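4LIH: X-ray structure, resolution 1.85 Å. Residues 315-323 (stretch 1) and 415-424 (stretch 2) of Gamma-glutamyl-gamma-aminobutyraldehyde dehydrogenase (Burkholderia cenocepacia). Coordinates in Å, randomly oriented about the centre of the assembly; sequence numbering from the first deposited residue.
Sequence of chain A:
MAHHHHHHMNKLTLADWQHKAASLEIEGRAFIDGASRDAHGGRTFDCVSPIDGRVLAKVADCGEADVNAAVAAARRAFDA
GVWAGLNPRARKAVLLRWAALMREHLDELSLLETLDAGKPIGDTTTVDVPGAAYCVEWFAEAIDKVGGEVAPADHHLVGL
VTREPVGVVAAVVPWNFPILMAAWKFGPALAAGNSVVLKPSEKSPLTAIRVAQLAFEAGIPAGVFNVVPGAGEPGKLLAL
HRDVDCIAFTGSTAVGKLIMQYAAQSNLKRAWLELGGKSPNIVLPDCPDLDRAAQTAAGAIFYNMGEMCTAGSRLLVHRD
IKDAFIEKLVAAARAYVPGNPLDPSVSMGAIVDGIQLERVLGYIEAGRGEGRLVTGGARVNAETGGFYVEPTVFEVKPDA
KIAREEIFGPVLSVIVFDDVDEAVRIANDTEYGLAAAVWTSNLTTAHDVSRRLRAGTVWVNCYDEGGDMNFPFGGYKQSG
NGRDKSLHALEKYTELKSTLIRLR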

# COMPACT_ATOMS: atom_id res chain seq x y z
N LEU A 315 7.04 34.93 -11.45
CA LEU A 315 7.93 35.03 -10.29
C LEU A 315 7.37 36.06 -9.33
O LEU A 315 7.34 37.25 -9.61
CB LEU A 315 9.34 35.43 -10.70
CG LEU A 315 10.29 35.51 -9.51
CD1 LEU A 315 10.83 34.14 -9.19
CD2 LEU A 315 11.40 36.53 -9.71
N LEU A 316 6.90 35.56 -8.20
CA LEU A 316 6.34 36.37 -7.15
C LEU A 316 7.45 36.59 -6.13
O LEU A 316 7.96 35.61 -5.55
CB LEU A 316 5.19 35.65 -6.48
CG LEU A 316 3.80 35.72 -7.11
CD1 LEU A 316 3.79 35.34 -8.56
CD2 LEU A 316 2.78 34.85 -6.35
N VAL A 317 7.81 37.84 -5.90
CA VAL A 317 8.94 38.17 -5.04
C VAL A 317 8.55 39.22 -4.00
O VAL A 317 7.89 40.19 -4.31
CB VAL A 317 10.13 38.67 -5.88
CG1 VAL A 317 9.77 39.88 -6.69
CG2 VAL A 317 11.34 38.93 -5.00
N HIS A 318 8.97 39.02 -2.77
CA HIS A 318 8.61 39.93 -1.70
C HIS A 318 9.31 41.28 -1.90
O HIS A 318 10.48 41.33 -2.24
CB HIS A 318 8.98 39.32 -0.34
CG HIS A 318 8.40 40.05 0.82
ND1 HIS A 318 8.90 41.25 1.29
CD2 HIS A 318 7.40 39.71 1.67
CE1 HIS A 318 8.20 41.64 2.33
NE2 HIS A 318 7.28 40.73 2.59
N ARG A 319 8.60 42.36 -1.66
CA ARG A 319 9.15 43.73 -1.84
C ARG A 319 10.52 43.95 -1.22
O ARG A 319 11.36 44.64 -1.81
CB ARG A 319 8.16 44.77 -1.30
CG ARG A 319 8.45 46.19 -1.79
CD ARG A 319 7.40 47.19 -1.31
NE ARG A 319 6.04 46.79 -1.66
CZ ARG A 319 5.49 46.94 -2.86
NH1 ARG A 319 6.15 47.48 -3.86
NH2 ARG A 319 4.24 46.56 -3.06
N ASP A 320 10.74 43.35 -0.05
CA ASP A 320 11.92 43.56 0.75
C ASP A 320 13.17 43.10 0.02
O ASP A 320 14.22 43.69 0.19
CB ASP A 320 11.82 42.82 2.11
CG ASP A 320 10.91 43.51 3.12
OD1 ASP A 320 10.36 44.59 2.82
OD2 ASP A 320 10.75 42.97 4.22
N ILE A 321 13.06 42.03 -0.76
CA ILE A 321 14.21 41.47 -1.47
C ILE A 321 14.14 41.70 -2.98
O ILE A 321 15.02 41.26 -3.72
CB ILE A 321 14.38 39.97 -1.19
CG1 ILE A 321 13.13 39.16 -1.58
CG2 ILE A 321 14.73 39.75 0.28
CD1 ILE A 321 13.42 37.69 -1.78
N LYS A 322 13.13 42.43 -3.44
CA LYS A 322 12.86 42.53 -4.90
C LYS A 322 14.01 43.15 -5.72
O LYS A 322 14.37 42.62 -6.78
CB LYS A 322 11.55 43.26 -5.19
CG LYS A 322 11.23 43.30 -6.70
CD LYS A 322 9.89 43.92 -7.06
CE LYS A 322 9.84 45.41 -6.78
NZ LYS A 322 10.30 46.26 -7.90
N ASP A 323 14.57 44.26 -5.25
CA ASP A 323 15.64 44.95 -6.00
C ASP A 323 16.85 44.05 -6.20
O ASP A 323 17.34 43.88 -7.31
CB ASP A 323 16.13 46.21 -5.27
CG ASP A 323 15.16 47.37 -5.34
OD1 ASP A 323 14.18 47.33 -6.14
OD2 ASP A 323 15.41 48.37 -4.60
N ILE A 415 6.25 39.69 -10.28
CA ILE A 415 5.11 40.26 -9.53
C ILE A 415 5.55 40.45 -8.10
O ILE A 415 6.07 39.53 -7.51
CB ILE A 415 3.87 39.31 -9.57
CG1 ILE A 415 3.42 39.13 -11.02
CG2 ILE A 415 2.76 39.83 -8.63
CD1 ILE A 415 2.47 37.99 -11.31
N VAL A 416 5.35 41.66 -7.56
CA VAL A 416 5.76 41.96 -6.20
C VAL A 416 4.62 41.75 -5.21
O VAL A 416 3.47 41.95 -5.57
CB VAL A 416 6.25 43.43 -6.08
CG1 VAL A 416 5.08 44.41 -6.22
CG2 VAL A 416 6.93 43.62 -4.74
N PHE A 417 4.94 41.33 -3.99
CA PHE A 417 3.93 41.22 -2.97
C PHE A 417 4.49 41.63 -1.63
O PHE A 417 5.72 41.73 -1.45
CB PHE A 417 3.41 39.79 -2.88
CG PHE A 417 4.42 38.79 -2.37
CD1 PHE A 417 4.50 38.48 -1.02
CD2 PHE A 417 5.25 38.11 -3.27
CE1 PHE A 417 5.40 37.53 -0.58
CE2 PHE A 417 6.16 37.16 -2.83
CZ PHE A 417 6.25 36.88 -1.49
N ASP A 418 3.57 41.90 -0.71
CA ASP A 418 3.93 42.45 0.60
C ASP A 418 3.82 41.45 1.73
O ASP A 418 4.44 41.60 2.77
CB ASP A 418 3.07 43.68 0.92
CG ASP A 418 3.49 44.87 0.13
OD1 ASP A 418 4.59 45.43 0.37
OD2 ASP A 418 2.75 45.24 -0.77
N ASP A 419 3.04 40.40 1.53
CA ASP A 419 2.99 39.36 2.53
C ASP A 419 2.56 38.04 1.94
O ASP A 419 1.98 37.98 0.83
CB ASP A 419 2.05 39.75 3.66
CG ASP A 419 0.64 39.89 3.19
OD1 ASP A 419 -0.09 38.87 3.18
OD2 ASP A 419 0.26 41.04 2.85
N VAL A 420 2.86 36.99 2.70
CA VAL A 420 2.79 35.64 2.21
C VAL A 420 1.37 35.25 1.82
O VAL A 420 1.17 34.58 0.80
CB VAL A 420 3.41 34.65 3.22
CG1 VAL A 420 2.66 34.66 4.55
CG2 VAL A 420 3.49 33.23 2.62
N ASP A 421 0.38 35.67 2.59
CA ASP A 421 -1.00 35.29 2.24
C ASP A 421 -1.42 35.91 0.90
O ASP A 421 -2.11 35.27 0.11
CB ASP A 421 -1.97 35.68 3.35
CG ASP A 421 -1.73 34.90 4.62
OD1 ASP A 421 -1.38 33.70 4.54
OD2 ASP A 421 -1.92 35.47 5.71
N GLU A 422 -1.00 37.15 0.66
CA GLU A 422 -1.18 37.79 -0.64
C GLU A 422 -0.51 36.96 -1.75
O GLU A 422 -1.08 36.80 -2.83
CB GLU A 422 -0.53 39.18 -0.61
CG GLU A 422 -0.52 39.92 -1.92
CD GLU A 422 0.19 41.26 -1.85
OE1 GLU A 422 0.92 41.57 -0.89
OE2 GLU A 422 0.02 42.03 -2.81
N ALA A 423 0.70 36.45 -1.49
CA ALA A 423 1.43 35.70 -2.55
C ALA A 423 0.66 34.43 -2.86
O ALA A 423 0.57 34.00 -4.04
CB ALA A 423 2.85 35.37 -2.14
N VAL A 424 0.13 33.82 -1.82
CA VAL A 424 -0.66 32.60 -2.01
C VAL A 424 -1.93 32.89 -2.81
O VAL A 424 -2.28 32.14 -3.73
CB VAL A 424 -0.96 31.86 -0.69
CG1 VAL A 424 -1.99 30.75 -0.92
CG2 VAL A 424 0.32 31.28 -0.09

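Parallel strands bond in a staggered pattern, alternate residues of each strand reaching to two residues of the other, two apart in sequence, and the pairing of Leu316–His318 with Ile415–Phe417 is a compact example. The strands run in the same direction with a 34° angle between them, and the ladder climbs in regular steps. Ile415 N donates to Leu315 O (2.8 Å), Val317 N to Ile415 O (2.9 Å), Phe417 N to Val317 O (3.2 Å), and Arg319 N to Phe417 O (3.0 Å). The last rung uses Arg319, the residue just after the strand, so the bonding runs one residue past the strand's end. Between the rungs, CA-H...O contacts such as Leu316 CA to Ile415 O (3.2 Å) bring the alpha carbons into the same ladder.

Register dictates which side chains meet. Leu316, His318, Ile415 and Phe417 share one face of the sheet, where Leu316 CD1 packs on Ile415 CD1 at 4.0 Å and Leu316 CD2 lies 4.2 Å from Ala423 CB, tying the strand of stretch 1 to the helix at the end of stretch 2, which continues later in the chain. Phe417 turns a ring face to His318: His318 CB lies 4.3 Å from the centroid of the Phe417 ring, over that face, and the imidazole turns its edge to that face, with planes at 80°. The same histidine serves its own chain, since His318 ND1 accepts from Asp320 N (3.1 Å) and caps the helix start.

On the other face, Val317 and Val416 pair, and Val416 CG2 also lies 3.8 Å from Lys322 CD and over one face of the Arg319 guanidinium. That group's edge is left for charge: Arg319 NE meets Asp418 OD1 at 2.8 Å and Arg319 NH2 meets Asp418 OD2 at 3.0 Å, a nearly linear, two-pronged salt bridge. Although the Asp418 CA-to-CB bond points away, its carboxylate comes back to the contact.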